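Local coordinates for arsenate Reductase (Corynebacterium glutamicum, PDB 3T38), which reduces arsenate to arsenite with thioredoxin as the likely electron donor, using a low molecular weight tyrosine phosphatase fold, at residues 16-21 with 37-42; 27-32 with 72-77; 66-71 with 111-116; 83-88 with 144-149. All coordinates share one frame; numbering follows the deposited sequence.

In the fold
Interactions 1 and 2 lie in the N-terminal helical part, with their centres about 15 Å apart. Both use helix 31-49, and their segments alternate along the chain. Interaction 3 joins helix 55-73 to strand 111-116 and so ties the helical part to the phosphatase fold. Interaction 4 is within that fold. Its strand 83-88 neighbours 111-116 in the parallel sheet, and the centres of interactions 3 and 4 are about 7 Å apart. Interactions 1 and 3 both touch the bound dithiane. Hydrogen bonds of Ser41 with Arg66 and Tyr37 with Asp149 link interaction 1 to interactions 3 and 4. All four reach the second subunit, so the interface draws on both parts.

Interaction 1: residues 16-21 with 37-42; sequences RIANEL and YIFESY. With D1D ((4S,5S)-1,2-dithiane-4,5-diol), chain C.
Ile38 meets Ala18 and Ile17 where two successive helices, 10-24 and 31-49, pack obliquely, their local axes 9.8 Å apart at closest and their N-to-C directions 139° apart. From CB of Ile38 the short branch, CG2, goes straight to Ala18, with CG2 and Ala18 CB 3.6 Å apart. The long branch starts with CG1 anti to the backbone N (chi1 170°). CG1 lies near CG2 of Ile17. The tip of Ile38, CD1, ends 4.1 Å from Ile17 CB and also nears the backbone N of Ala18. Phe39 adds CE1 of its ring, 4.4 Å from Ala18 CB.

Another side of helix 31-49 faces the bound dithiane. C4 of the ligand sits over one face of the Tyr37 ring, and Tyr37 CD2 is 3.3 Å from O3 of the ligand. Arg152 of the second subunit makes a cation-pi contact with Phe39. Between the helices the contact is purely apolar and buried, which implies cohesion by close fit rather than by directed bonds.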
loop_
_atom_site.group_PDB
_atom_site.type_symbol
_atom_site.label_atom_id
_atom_site.label_comp_id
_atom_site.label_asym_id
_atom_site.label_seq_id
_atom_site.Cartn_x
_atom_site.Cartn_y
_atom_site.Cartn_z
ATOM N N ARG A 16 -13.951 2.417 -15.445
ATOM C CA ARG A 16 -15.293 1.821 -15.520
ATOM C C ARG A 16 -15.759 1.216 -14.192
ATOM O O ARG A 16 -16.869 1.485 -13.750
ATOM C CB ARG A 16 -15.453 0.848 -16.687
ATOM C CG ARG A 16 -16.880 0.291 -16.824
ATOM C CD ARG A 16 -16.967 -0.984 -17.710
ATOM N NE ARG A 16 -15.918 -1.948 -17.363
ATOM C CZ ARG A 16 -15.950 -2.721 -16.283
ATOM N NH1 ARG A 16 -16.997 -2.668 -15.460
ATOM N NH2 ARG A 16 -14.952 -3.570 -16.028
ATOM N N ILE A 17 -14.867 0.465 -13.553
ATOM C CA ILE A 17 -15.031 -0.084 -12.199
ATOM C C ILE A 17 -15.252 0.981 -11.099
ATOM O O ILE A 17 -16.123 0.820 -10.233
ATOM C CB ILE A 17 -13.812 -1.024 -11.842
ATOM C CG1 ILE A 17 -13.743 -2.230 -12.791
ATOM C CG2 ILE A 17 -13.903 -1.549 -10.408
ATOM C CD1 ILE A 17 -12.346 -2.823 -12.861
ATOM N N ALA A 18 -14.504 2.075 -11.124
ATOM C CA ALA A 18 -14.753 3.163 -10.178
ATOM C C ALA A 18 -16.152 3.799 -10.349
ATOM O O ALA A 18 -16.810 4.098 -9.362
ATOM C CB ALA A 18 -13.689 4.218 -10.310
ATOM N N ASN A 19 -16.597 3.979 -11.587
ATOM C CA ASN A 19 -17.913 4.585 -11.861
ATOM C C ASN A 19 -18.963 3.703 -11.218
ATOM O O ASN A 19 -19.691 4.139 -10.327
ATOM C CB ASN A 19 -18.158 4.794 -13.382
ATOM C CG ASN A 19 -19.596 5.312 -13.705
ATOM O OD1 ASN A 19 -20.476 5.337 -12.832
ATOM N ND2 ASN A 19 -19.829 5.717 -14.975
ATOM N N GLU A 20 -18.960 2.434 -11.607
ATOM C CA GLU A 20 -19.842 1.437 -11.024
ATOM C C GLU A 20 -19.797 1.362 -9.490
ATOM O O GLU A 20 -20.808 1.253 -8.837
ATOM C CB GLU A 20 -19.658 0.089 -11.750
ATOM C CG GLU A 20 -20.617 0.029 -13.010
ATOM C CD GLU A 20 -20.099 -0.724 -14.279
ATOM O OE1 GLU A 20 -19.043 -1.420 -14.235
ATOM O OE2 GLU A 20 -20.792 -0.612 -15.331
ATOM N N LEU A 21 -18.606 1.449 -8.907
ATOM C CA LEU A 21 -18.467 1.388 -7.467
ATOM C C LEU A 21 -18.942 2.697 -6.821
ATOM O O LEU A 21 -19.521 2.675 -5.753
ATOM C CB LEU A 21 -17.010 1.197 -7.151
ATOM C CG LEU A 21 -16.589 0.123 -6.172
ATOM C CD1 LEU A 21 -17.510 -1.125 -6.085
ATOM C CD2 LEU A 21 -15.139 -0.228 -6.527
ATOM N N TYR A 37 -9.944 4.173 -3.937
ATOM C CA TYR A 37 -9.951 2.785 -3.533
ATOM C C TYR A 37 -9.556 1.874 -4.641
ATOM O O TYR A 37 -8.672 1.000 -4.495
ATOM C CB TYR A 37 -11.276 2.352 -2.924
ATOM C CG TYR A 37 -11.126 2.264 -1.443
ATOM C CD1 TYR A 37 -10.825 1.043 -0.816
ATOM C CD2 TYR A 37 -11.282 3.385 -0.647
ATOM C CE1 TYR A 37 -10.665 0.970 0.598
ATOM C CE2 TYR A 37 -11.137 3.308 0.766
ATOM C CZ TYR A 37 -10.835 2.118 1.360
ATOM O OH TYR A 37 -10.672 2.092 2.744
ATOM N N ILE A 38 -10.158 2.082 -5.783
ATOM C CA ILE A 38 -9.810 1.201 -6.880
ATOM C C ILE A 38 -8.417 1.425 -7.503
ATOM O O ILE A 38 -7.712 0.456 -7.790
ATOM C CB ILE A 38 -10.921 1.164 -7.873
ATOM C CG1 ILE A 38 -10.484 0.449 -9.120
ATOM C CG2 ILE A 38 -11.395 2.563 -8.164
ATOM C CD1 ILE A 38 -10.791 1.240 -10.315
ATOM N N PHE A 39 -8.037 2.673 -7.750
ATOM C CA PHE A 39 -6.748 2.908 -8.391
ATOM C C PHE A 39 -5.582 2.634 -7.428
ATOM O O PHE A 39 -4.545 2.111 -7.871
ATOM C CB PHE A 39 -6.615 4.301 -8.962
ATOM C CG PHE A 39 -7.419 4.512 -10.240
ATOM C CD1 PHE A 39 -8.727 5.018 -10.178
ATOM C CD2 PHE A 39 -6.858 4.246 -11.484
ATOM C CE1 PHE A 39 -9.490 5.223 -11.320
ATOM C CE2 PHE A 39 -7.617 4.463 -12.665
ATOM C CZ PHE A 39 -8.941 4.940 -12.582
ATOM N N GLU A 40 -5.752 2.978 -6.140
ATOM C CA GLU A 40 -4.724 2.722 -5.159
ATOM C C GLU A 40 -4.588 1.237 -4.933
ATOM O O GLU A 40 -3.474 0.713 -4.777
ATOM C CB GLU A 40 -4.960 3.485 -3.848
ATOM C CG GLU A 40 -4.910 5.002 -4.041
ATOM C CD GLU A 40 -3.531 5.527 -4.558
ATOM O OE1 GLU A 40 -2.538 4.772 -4.609
ATOM O OE2 GLU A 40 -3.437 6.723 -4.904
ATOM N N SER A 41 -5.717 0.525 -4.905
ATOM C CA SER A 41 -5.618 -0.919 -4.783
ATOM C C SER A 41 -4.869 -1.613 -5.925
ATOM O O SER A 41 -4.067 -2.535 -5.683
ATOM C CB SER A 41 -6.997 -1.537 -4.643
ATOM O OG SER A 41 -7.439 -1.309 -3.337
ATOM N N TYR A 42 -5.177 -1.185 -7.152
ATOM C CA TYR A 42 -4.490 -1.614 -8.363
ATOM C C TYR A 42 -2.977 -1.415 -8.281
ATOM O O TYR A 42 -2.208 -2.313 -8.559
ATOM C CB TYR A 42 -5.006 -0.804 -9.511
ATOM C CG TYR A 42 -4.348 -1.182 -10.839
ATOM C CD1 TYR A 42 -3.391 -0.351 -11.420
ATOM C CD2 TYR A 42 -4.724 -2.337 -11.501
ATOM C CE1 TYR A 42 -2.808 -0.677 -12.623
ATOM C CE2 TYR A 42 -4.149 -2.695 -12.694
ATOM C CZ TYR A 42 -3.181 -1.864 -13.254
ATOM O OH TYR A 42 -2.605 -2.220 -14.442
HETATM S S1 D1D C . -4.866 5.280 0.013
HETATM C C1 D1D C . -5.841 6.820 0.014
HETATM C C2 D1D C . -7.171 6.524 0.606
HETATM O O2 D1D C . -7.968 7.618 0.389
HETATM C C3 D1D C . -7.869 5.519 -0.280
HETATM O O3 D1D C . -9.157 5.908 -0.197
HETATM C C4 D1D C . -7.829 4.071 0.129
HETATM S S4 D1D C . -6.179 3.423 -0.297
#

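Interaction 2: residues 27-32 with 72-77; sequences GVFSAE and VAEGKV
Val28 CG1 and Lys76 CD are only 3.3 Å apart, tighter than carbons usually sit. The two side chains run alongside one another, pointing opposite ways. CG1 of Val28 is anti to the backbone N (chi1 177°), and this same methyl also covers the centre of the neighbouring Phe29 ring. The methyl thus meets the ring face and the lysine chain on two adjoining sides. Lys76 continues past the valine, and its CE comes 3.6 Å from CE1 of Phe29. The lysine chain bends at its last torsion, chi4 -49°, and NZ stops 3.9 Å from the backbone O of Val28, too far for a hydrogen bond.

The lysine belongs to the Schellman motif that ends helix 55-73. Gly75, with positive phi, is its C-prime residue. Gly75 N bonds Val72 O at 2.8 Å, and Lys76 N bonds Ala71 O. The turn brings Glu74 and Lys76 to the loop that leads into helix 31-49. Glu74 comes to the rim of the Phe29 ring, with OE1 in the ring plane and 3.7 Å from CE1. The carboxylate is turned 77° from the ring. Lys76 NZ and Glu74 OE1 form a long salt bridge at 3.9 Å. The Phe29 ring also packs on Leu67 and Leu70 of helix 55-73, and Phe29 touches Glu32 of the second subunit.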
loop_
_atom_site.group_PDB
_atom_site.type_symbol
_atom_site.label_atom_id
_atom_site.label_comp_id
_atom_site.label_asym_id
_atom_site.label_seq_id
_atom_site.Cartn_x
_atom_site.Cartn_y
_atom_site.Cartn_z
ATOM N N GLY A 27 -24.105 7.482 -1.081
ATOM C CA GLY A 27 -24.757 7.696 0.211
ATOM C C GLY A 27 -23.860 7.208 1.341
ATOM O O GLY A 27 -24.004 7.653 2.474
ATOM N N VAL A 28 -22.918 6.316 1.035
ATOM C CA VAL A 28 -22.077 5.697 2.060
ATOM C C VAL A 28 -20.672 6.316 2.149
ATOM O O VAL A 28 -20.228 6.783 3.209
ATOM C CB VAL A 28 -21.981 4.162 1.815
ATOM C CG1 VAL A 28 -21.066 3.474 2.818
ATOM C CG2 VAL A 28 -23.395 3.543 1.831
ATOM N N PHE A 29 -19.966 6.302 1.027
ATOM C CA PHE A 29 -18.670 6.948 0.942
ATOM C C PHE A 29 -18.681 7.925 -0.196
ATOM O O PHE A 29 -19.387 7.687 -1.182
ATOM C CB PHE A 29 -17.557 5.903 0.711
ATOM C CG PHE A 29 -17.438 4.910 1.817
ATOM C CD1 PHE A 29 -17.328 5.341 3.144
ATOM C CD2 PHE A 29 -17.467 3.552 1.553
ATOM C CE1 PHE A 29 -17.234 4.431 4.168
ATOM C CE2 PHE A 29 -17.344 2.615 2.594
ATOM C CZ PHE A 29 -17.236 3.054 3.880
ATOM N N SER A 30 -17.905 9.007 -0.029
ATOM C CA SER A 30 -17.520 9.927 -1.115
ATOM C C SER A 30 -16.941 9.161 -2.289
ATOM O O SER A 30 -16.075 8.224 -2.107
ATOM C CB SER A 30 -16.462 10.946 -0.654
ATOM O OG SER A 30 -16.683 11.385 0.691
ATOM N N ALA A 31 -17.453 9.538 -3.468
ATOM C CA ALA A 31 -16.939 9.166 -4.782
ATOM C C ALA A 31 -15.421 9.323 -4.879
ATOM O O ALA A 31 -14.770 8.494 -5.477
ATOM C CB ALA A 31 -17.585 9.964 -5.830
ATOM N N GLU A 32 -14.881 10.393 -4.301
ATOM C CA GLU A 32 -13.440 10.611 -4.277
ATOM C C GLU A 32 -12.771 9.467 -3.528
ATOM O O GLU A 32 -11.787 8.932 -4.000
ATOM C CB GLU A 32 -13.051 12.001 -3.706
ATOM C CG GLU A 32 -13.731 12.339 -2.388
ATOM C CD GLU A 32 -13.635 13.789 -1.972
ATOM O OE1 GLU A 32 -13.160 14.025 -0.817
ATOM O OE2 GLU A 32 -14.076 14.673 -2.781
ATOM N N VAL A 72 -18.001 -1.684 7.552
ATOM C CA VAL A 72 -18.189 -2.397 8.822
ATOM C C VAL A 72 -17.515 -1.599 9.946
ATOM O O VAL A 72 -18.134 -1.271 10.941
ATOM C CB VAL A 72 -17.654 -3.850 8.738
ATOM C CG1 VAL A 72 -17.611 -4.516 10.132
ATOM C CG2 VAL A 72 -18.536 -4.670 7.801
ATOM N N ALA A 73 -16.249 -1.258 9.751
ATOM C CA ALA A 73 -15.489 -0.470 10.708
ATOM C C ALA A 73 -16.304 0.718 11.194
ATOM O O ALA A 73 -16.258 1.065 12.364
ATOM C CB ALA A 73 -14.168 -0.005 10.081
ATOM N N GLU A 74 -17.078 1.316 10.288
ATOM C CA GLU A 74 -17.853 2.540 10.571
ATOM C C GLU A 74 -19.355 2.305 10.844
ATOM O O GLU A 74 -20.188 3.252 10.837
ATOM C CB GLU A 74 -17.687 3.514 9.419
ATOM C CG GLU A 74 -16.262 3.792 9.071
ATOM C CD GLU A 74 -16.076 5.042 8.235
ATOM O OE1 GLU A 74 -17.071 5.603 7.669
ATOM O OE2 GLU A 74 -14.911 5.482 8.155
ATOM N N GLY A 75 -19.686 1.042 11.087
ATOM C CA GLY A 75 -21.036 0.625 11.407
ATOM C C GLY A 75 -22.079 0.958 10.354
ATOM O O GLY A 75 -23.198 1.348 10.698
ATOM N N LYS A 76 -21.711 0.797 9.082
ATOM C CA LYS A 76 -22.602 1.044 7.953
ATOM C C LYS A 76 -23.213 -0.264 7.417
ATOM O O LYS A 76 -23.905 -0.254 6.408
ATOM C CB LYS A 76 -21.815 1.738 6.845
ATOM C CG LYS A 76 -21.518 3.180 7.120
ATOM C CD LYS A 76 -20.522 3.711 6.114
ATOM C CE LYS A 76 -19.885 5.044 6.552
ATOM N NZ LYS A 76 -20.879 6.035 6.991
ATOM N N VAL A 77 -22.916 -1.379 8.076
ATOM C CA VAL A 77 -23.399 -2.700 7.694
ATOM C C VAL A 77 -24.090 -3.328 8.920
ATOM O O VAL A 77 -23.465 -3.497 9.971
ATOM C CB VAL A 77 -22.228 -3.627 7.246
ATOM C CG1 VAL A 77 -22.733 -5.040 6.981
ATOM C CG2 VAL A 77 -21.495 -3.082 6.021
#

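Interaction 3: residues 66-71 with 111-116; sequences RLHALA and EVRSAG. With D1D ((4S,5S)-1,2-dithiane-4,5-diol), chain C.
Arg113 lays one face of its guanidinium against Ala69, with CB of the alanine 3.6 Å above the plane and offset toward the rim. In this helix-on-sheet contact, helix 55-73 of the N-terminal part packs against strand 111-116, an outer strand, within this chain, of the parallel sheet in the low molecular weight tyrosine phosphatase fold. The local axes are 11.4 Å apart at their closest. Arg113 reaches the helix because its chain is extended from CG to NE. An edge of the same guanidinium meets an edge of the His68 ring, with NH2 3.7 Å from CD2 of the histidine. The two planes are 36° apart. NH1 of Arg113 is hydrogen-bonded to Gln83 on the adjacent strand, which fixes the group from the sheet side. Val150 of helix 148-153 also packs on Arg113.

Arg66, a turn before Ala69 on the helix, serves the ligand pocket instead. Its NH2 lies 3.3 Å from S4 of the bound dithiane. NE of Arg66 forms a salt bridge with Asp149.

The polar link between helix and strand is made by His68. Its CG is anti to the backbone N (chi1 -176°), which swings the ring toward the strand, where it crosses the Glu111 chain at about a right angle. NE2 of His68 donates to Glu111 OE2 at 2.9 Å from the syn side, somewhat out of the carboxylate plane, in a bent bond (145°).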
loop_
_atom_site.group_PDB
_atom_site.type_symbol
_atom_site.label_atom_id
_atom_site.label_comp_id
_atom_site.label_asym_id
_atom_site.label_seq_id
_atom_site.Cartn_x
_atom_site.Cartn_y
_atom_site.Cartn_z
ATOM N N ARG A 66 -12.156 -4.315 0.625
ATOM C CA ARG A 66 -11.707 -3.185 1.467
ATOM C C ARG A 66 -12.828 -2.178 1.800
ATOM O O ARG A 66 -13.011 -1.780 2.954
ATOM C CB ARG A 66 -10.518 -2.479 0.827
ATOM C CG ARG A 66 -9.212 -3.236 1.001
ATOM C CD ARG A 66 -8.125 -2.540 0.225
ATOM N NE ARG A 66 -7.721 -1.354 0.983
ATOM C CZ ARG A 66 -6.962 -0.375 0.509
ATOM N NH1 ARG A 66 -6.586 -0.363 -0.772
ATOM N NH2 ARG A 66 -6.607 0.615 1.323
ATOM N N LEU A 67 -13.613 -1.828 0.806
ATOM C CA LEU A 67 -14.763 -0.942 1.054
ATOM C C LEU A 67 -15.752 -1.549 2.019
ATOM O O LEU A 67 -16.227 -0.865 2.843
ATOM C CB LEU A 67 -15.452 -0.545 -0.249
ATOM C CG LEU A 67 -14.631 0.416 -1.090
ATOM C CD1 LEU A 67 -15.122 0.404 -2.581
ATOM C CD2 LEU A 67 -14.718 1.830 -0.492
ATOM N N HIS A 68 -16.014 -2.863 1.917
ATOM C CA HIS A 68 -16.896 -3.570 2.869
ATOM C C HIS A 68 -16.293 -3.532 4.268
ATOM O O HIS A 68 -16.972 -3.154 5.201
ATOM C CB HIS A 68 -17.192 -5.006 2.430
ATOM C CG HIS A 68 -18.158 -5.727 3.338
ATOM N ND1 HIS A 68 -19.531 -5.582 3.239
ATOM C CD2 HIS A 68 -17.946 -6.602 4.359
ATOM C CE1 HIS A 68 -20.120 -6.315 4.171
ATOM N NE2 HIS A 68 -19.181 -6.944 4.864
ATOM N N ALA A 69 -15.008 -3.884 4.405
ATOM C CA ALA A 69 -14.328 -3.721 5.673
ATOM C C ALA A 69 -14.539 -2.295 6.224
ATOM O O ALA A 69 -14.959 -2.148 7.373
ATOM C CB ALA A 69 -12.852 -4.049 5.575
ATOM N N LEU A 70 -14.324 -1.264 5.423
ATOM C CA LEU A 70 -14.510 0.102 5.920
ATOM C C LEU A 70 -15.956 0.433 6.338
ATOM O O LEU A 70 -16.171 1.122 7.327
ATOM C CB LEU A 70 -14.020 1.123 4.887
ATOM C CG LEU A 70 -13.953 2.618 5.267
ATOM C CD1 LEU A 70 -12.976 2.822 6.470
ATOM C CD2 LEU A 70 -13.500 3.450 4.077
ATOM N N ALA A 71 -16.922 -0.053 5.569
ATOM C CA ALA A 71 -18.348 0.054 5.899
ATOM C C ALA A 71 -18.622 -0.536 7.287
ATOM O O ALA A 71 -19.375 0.019 8.083
ATOM C CB ALA A 71 -19.158 -0.696 4.840
ATOM N N GLU A 111 -16.505 -13.414 8.732
ATOM C CA GLU A 111 -15.794 -12.863 7.607
ATOM C C GLU A 111 -14.291 -12.961 7.869
ATOM O O GLU A 111 -13.815 -12.431 8.829
ATOM C CB GLU A 111 -16.223 -11.421 7.316
ATOM C CG GLU A 111 -17.731 -11.330 7.110
ATOM C CD GLU A 111 -18.118 -10.291 6.055
ATOM O OE1 GLU A 111 -17.555 -10.358 4.928
ATOM O OE2 GLU A 111 -18.965 -9.415 6.367
ATOM N N VAL A 112 -13.548 -13.653 7.019
ATOM C CA VAL A 112 -12.118 -13.856 7.322
ATOM C C VAL A 112 -11.291 -13.120 6.276
ATOM O O VAL A 112 -11.600 -13.208 5.107
ATOM C CB VAL A 112 -11.745 -15.356 7.335
ATOM C CG1 VAL A 112 -10.339 -15.569 8.052
ATOM C CG2 VAL A 112 -12.824 -16.216 8.089
ATOM N N ARG A 113 -10.197 -12.449 6.695
ATOM C CA ARG A 113 -9.287 -11.754 5.798
ATOM C C ARG A 113 -7.878 -12.116 6.078
ATOM O O ARG A 113 -7.530 -12.540 7.202
ATOM C CB ARG A 113 -9.436 -10.283 5.994
ATOM C CG ARG A 113 -10.870 -9.882 5.883
ATOM C CD ARG A 113 -11.013 -8.385 5.702
ATOM N NE ARG A 113 -12.381 -7.983 5.328
ATOM C CZ ARG A 113 -13.368 -7.738 6.184
ATOM N NH1 ARG A 113 -13.200 -7.958 7.488
ATOM N NH2 ARG A 113 -14.560 -7.314 5.732
ATOM N N SER A 114 -7.032 -11.956 5.062
ATOM C CA SER A 114 -5.579 -12.027 5.317
ATOM C C SER A 114 -4.772 -10.917 4.631
ATOM O O SER A 114 -5.277 -10.240 3.754
ATOM C CB SER A 114 -5.030 -13.399 4.888
ATOM O OG SER A 114 -5.304 -13.700 3.512
ATOM N N ALA A 115 -3.497 -10.732 5.028
ATOM C CA ALA A 115 -2.696 -9.711 4.399
ATOM C C ALA A 115 -1.271 -9.918 4.790
ATOM O O ALA A 115 -0.998 -10.721 5.689
ATOM C CB ALA A 115 -3.221 -8.247 4.773
ATOM N N GLY A 116 -0.378 -9.202 4.095
ATOM C CA GLY A 116 1.043 -9.336 4.295
ATOM C C GLY A 116 1.666 -7.974 4.513
ATOM O O GLY A 116 1.100 -6.948 4.089
HETATM S S1 D1D C . -4.866 5.280 0.013
HETATM C C1 D1D C . -5.841 6.820 0.014
HETATM C C2 D1D C . -7.171 6.524 0.606
HETATM O O2 D1D C . -7.968 7.618 0.389
HETATM C C3 D1D C . -7.869 5.519 -0.280
HETATM O O3 D1D C . -9.157 5.908 -0.197
HETATM C C4 D1D C . -7.829 4.071 0.129
HETATM S S4 D1D C . -6.179 3.423 -0.297
#

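Interaction 4: residues 83-88 with 144-149; sequences QVLFIC and KPLTDD
Strand 83-88 belongs to the parallel sheet at the core of the low molecular weight tyrosine phosphatase fold, and the loop before helix 148-153 packs on it through Leu146. One methyl does most of the work. CD1 of Leu146 touches both Ile87, at CD1 3.6 Å away, and Leu85, at CD2 3.9 Å away. CD2 of Leu146 lies farther off, 4.1 Å from the same CD1 of Ile87. The leucine points to the strand with CG anti to its own N (chi1 -170°). Its chain crosses that of Ile87 at about a right angle and that of Leu85 obliquely. Ile87 and Leu85 are two apart on the strand, so the Leu146 methyl meets alternate side chains. The group is buried and apolar.

Just after the leucine the loop turns polar. Thr147 OG1 donates to Asp149 OD1 at 2.6 Å, meeting the carboxylate on its syn side. The other oxygen of Asp149, OD2, is hydrogen-bonded to Tyr37, which ties the start of this helix to the N-terminal helices.

Strand 83-88 runs between strands 111-116 and 156-159, with helix 94-106 packed on Val84 and Phe86 while Leu85 and Ile87 take Leu146. Leu146 is also touched by Val165 and, from the second subunit, by Arg47.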
loop_
_atom_site.group_PDB
_atom_site.type_symbol
_atom_site.label_atom_id
_atom_site.label_comp_id
_atom_site.label_asym_id
_atom_site.label_seq_id
_atom_site.Cartn_x
_atom_site.Cartn_y
_atom_site.Cartn_z
ATOM N N GLN A 83 -15.460 -10.650 12.483
ATOM C CA GLN A 83 -14.532 -10.321 11.414
ATOM C C GLN A 83 -13.136 -10.671 11.912
ATOM O O GLN A 83 -12.687 -10.181 12.940
ATOM C CB GLN A 83 -14.620 -8.847 11.143
ATOM C CG GLN A 83 -16.122 -8.257 11.047
ATOM C CD GLN A 83 -16.662 -8.318 9.608
ATOM O OE1 GLN A 83 -15.995 -7.878 8.668
ATOM N NE2 GLN A 83 -17.832 -8.877 9.435
ATOM N N VAL A 84 -12.428 -11.534 11.195
ATOM C CA VAL A 84 -11.105 -11.989 11.638
ATOM C C VAL A 84 -10.065 -11.692 10.572
ATOM O O VAL A 84 -10.352 -11.812 9.362
ATOM C CB VAL A 84 -11.159 -13.471 11.891
ATOM C CG1 VAL A 84 -9.806 -14.023 12.327
ATOM C CG2 VAL A 84 -12.283 -13.806 12.912
ATOM N N LEU A 85 -8.862 -11.277 11.012
ATOM C CA LEU A 85 -7.801 -10.960 10.133
ATOM C C LEU A 85 -6.513 -11.724 10.521
ATOM O O LEU A 85 -6.087 -11.671 11.681
ATOM C CB LEU A 85 -7.550 -9.448 10.178
ATOM C CG LEU A 85 -6.251 -9.042 9.434
ATOM C CD1 LEU A 85 -6.349 -9.117 7.907
ATOM C CD2 LEU A 85 -5.719 -7.710 9.825
ATOM N N PHE A 86 -5.876 -12.390 9.547
ATOM C CA PHE A 86 -4.554 -13.030 9.761
ATOM C C PHE A 86 -3.496 -12.255 8.982
ATOM O O PHE A 86 -3.767 -11.820 7.858
ATOM C CB PHE A 86 -4.544 -14.510 9.334
ATOM C CG PHE A 86 -5.569 -15.338 10.060
ATOM C CD1 PHE A 86 -6.899 -15.439 9.562
ATOM C CD2 PHE A 86 -5.252 -15.949 11.282
ATOM C CE1 PHE A 86 -7.876 -16.205 10.263
ATOM C CE2 PHE A 86 -6.231 -16.728 11.993
ATOM C CZ PHE A 86 -7.529 -16.834 11.501
ATOM N N ILE A 87 -2.301 -12.115 9.571
ATOM C CA ILE A 87 -1.250 -11.268 9.016
ATOM C C ILE A 87 0.060 -12.034 9.168
ATOM O O ILE A 87 0.341 -12.445 10.270
ATOM C CB ILE A 87 -1.124 -9.906 9.831
ATOM C CG1 ILE A 87 -2.466 -9.128 9.818
ATOM C CG2 ILE A 87 -0.012 -8.979 9.225
ATOM C CD1 ILE A 87 -2.437 -7.902 10.607
ATOM N N CYS A 88 0.819 -12.224 8.074
ATOM C CA CYS A 88 2.185 -12.865 8.104
ATOM C C CYS A 88 3.013 -12.055 7.121
ATOM O O CYS A 88 2.565 -10.968 6.696
ATOM C CB CYS A 88 2.134 -14.346 7.687
ATOM S SG CYS A 88 1.630 -14.647 5.903
ATOM N N LYS A 144 -1.690 -9.840 -0.628
ATOM C CA LYS A 144 -2.115 -8.415 -0.705
ATOM C C LYS A 144 -1.508 -7.730 0.493
ATOM O O LYS A 144 -1.360 -8.373 1.532
ATOM C CB LYS A 144 -3.627 -8.296 -0.679
ATOM C CG LYS A 144 -4.363 -8.846 0.604
ATOM C CD LYS A 144 -5.879 -9.216 0.317
ATOM C CE LYS A 144 -6.034 -10.696 -0.211
ATOM N NZ LYS A 144 -5.309 -11.611 0.763
ATOM N N PRO A 145 -1.214 -6.422 0.383
ATOM C CA PRO A 145 -0.663 -5.787 1.587
ATOM C C PRO A 145 -1.686 -5.503 2.657
ATOM O O PRO A 145 -2.865 -5.182 2.373
ATOM C CB PRO A 145 -0.146 -4.435 1.079
ATOM C CG PRO A 145 -1.135 -4.034 -0.074
ATOM C CD PRO A 145 -1.616 -5.439 -0.662
ATOM N N LEU A 146 -1.207 -5.517 3.898
ATOM C CA LEU A 146 -1.976 -4.988 5.018
ATOM C C LEU A 146 -2.470 -3.562 4.785
ATOM O O LEU A 146 -1.718 -2.697 4.375
ATOM C CB LEU A 146 -1.102 -5.000 6.269
ATOM C CG LEU A 146 -1.829 -4.694 7.566
ATOM C CD1 LEU A 146 -3.048 -5.718 7.792
ATOM C CD2 LEU A 146 -0.690 -4.762 8.638
ATOM N N THR A 147 -3.719 -3.314 5.080
ATOM C CA THR A 147 -4.273 -1.953 4.942
ATOM C C THR A 147 -5.079 -1.674 6.224
ATOM O O THR A 147 -5.437 -2.575 6.963
ATOM C CB THR A 147 -5.188 -1.824 3.726
ATOM O OG1 THR A 147 -6.228 -2.804 3.822
ATOM C CG2 THR A 147 -4.405 -1.977 2.341
ATOM N N ASP A 148 -5.294 -0.416 6.510
ATOM C CA ASP A 148 -5.868 -0.003 7.776
ATOM C C ASP A 148 -7.340 -0.344 7.822
ATOM O O ASP A 148 -7.821 -0.755 8.858
ATOM C CB ASP A 148 -5.726 1.536 7.932
ATOM C CG ASP A 148 -6.079 2.018 9.329
ATOM O OD1 ASP A 148 -5.315 1.682 10.269
ATOM O OD2 ASP A 148 -7.073 2.753 9.452
ATOM N N ASP A 149 -8.069 -0.189 6.711
ATOM C CA ASP A 149 -9.517 -0.432 6.759
ATOM C C ASP A 149 -9.812 -1.838 7.334
ATOM O O ASP A 149 -10.702 -1.990 8.157
ATOM C CB ASP A 149 -10.174 -0.289 5.389
ATOM C CG ASP A 149 -9.290 -0.781 4.270
ATOM O OD1 ASP A 149 -8.514 -1.799 4.420
ATOM O OD2 ASP A 149 -9.272 -0.074 3.257
#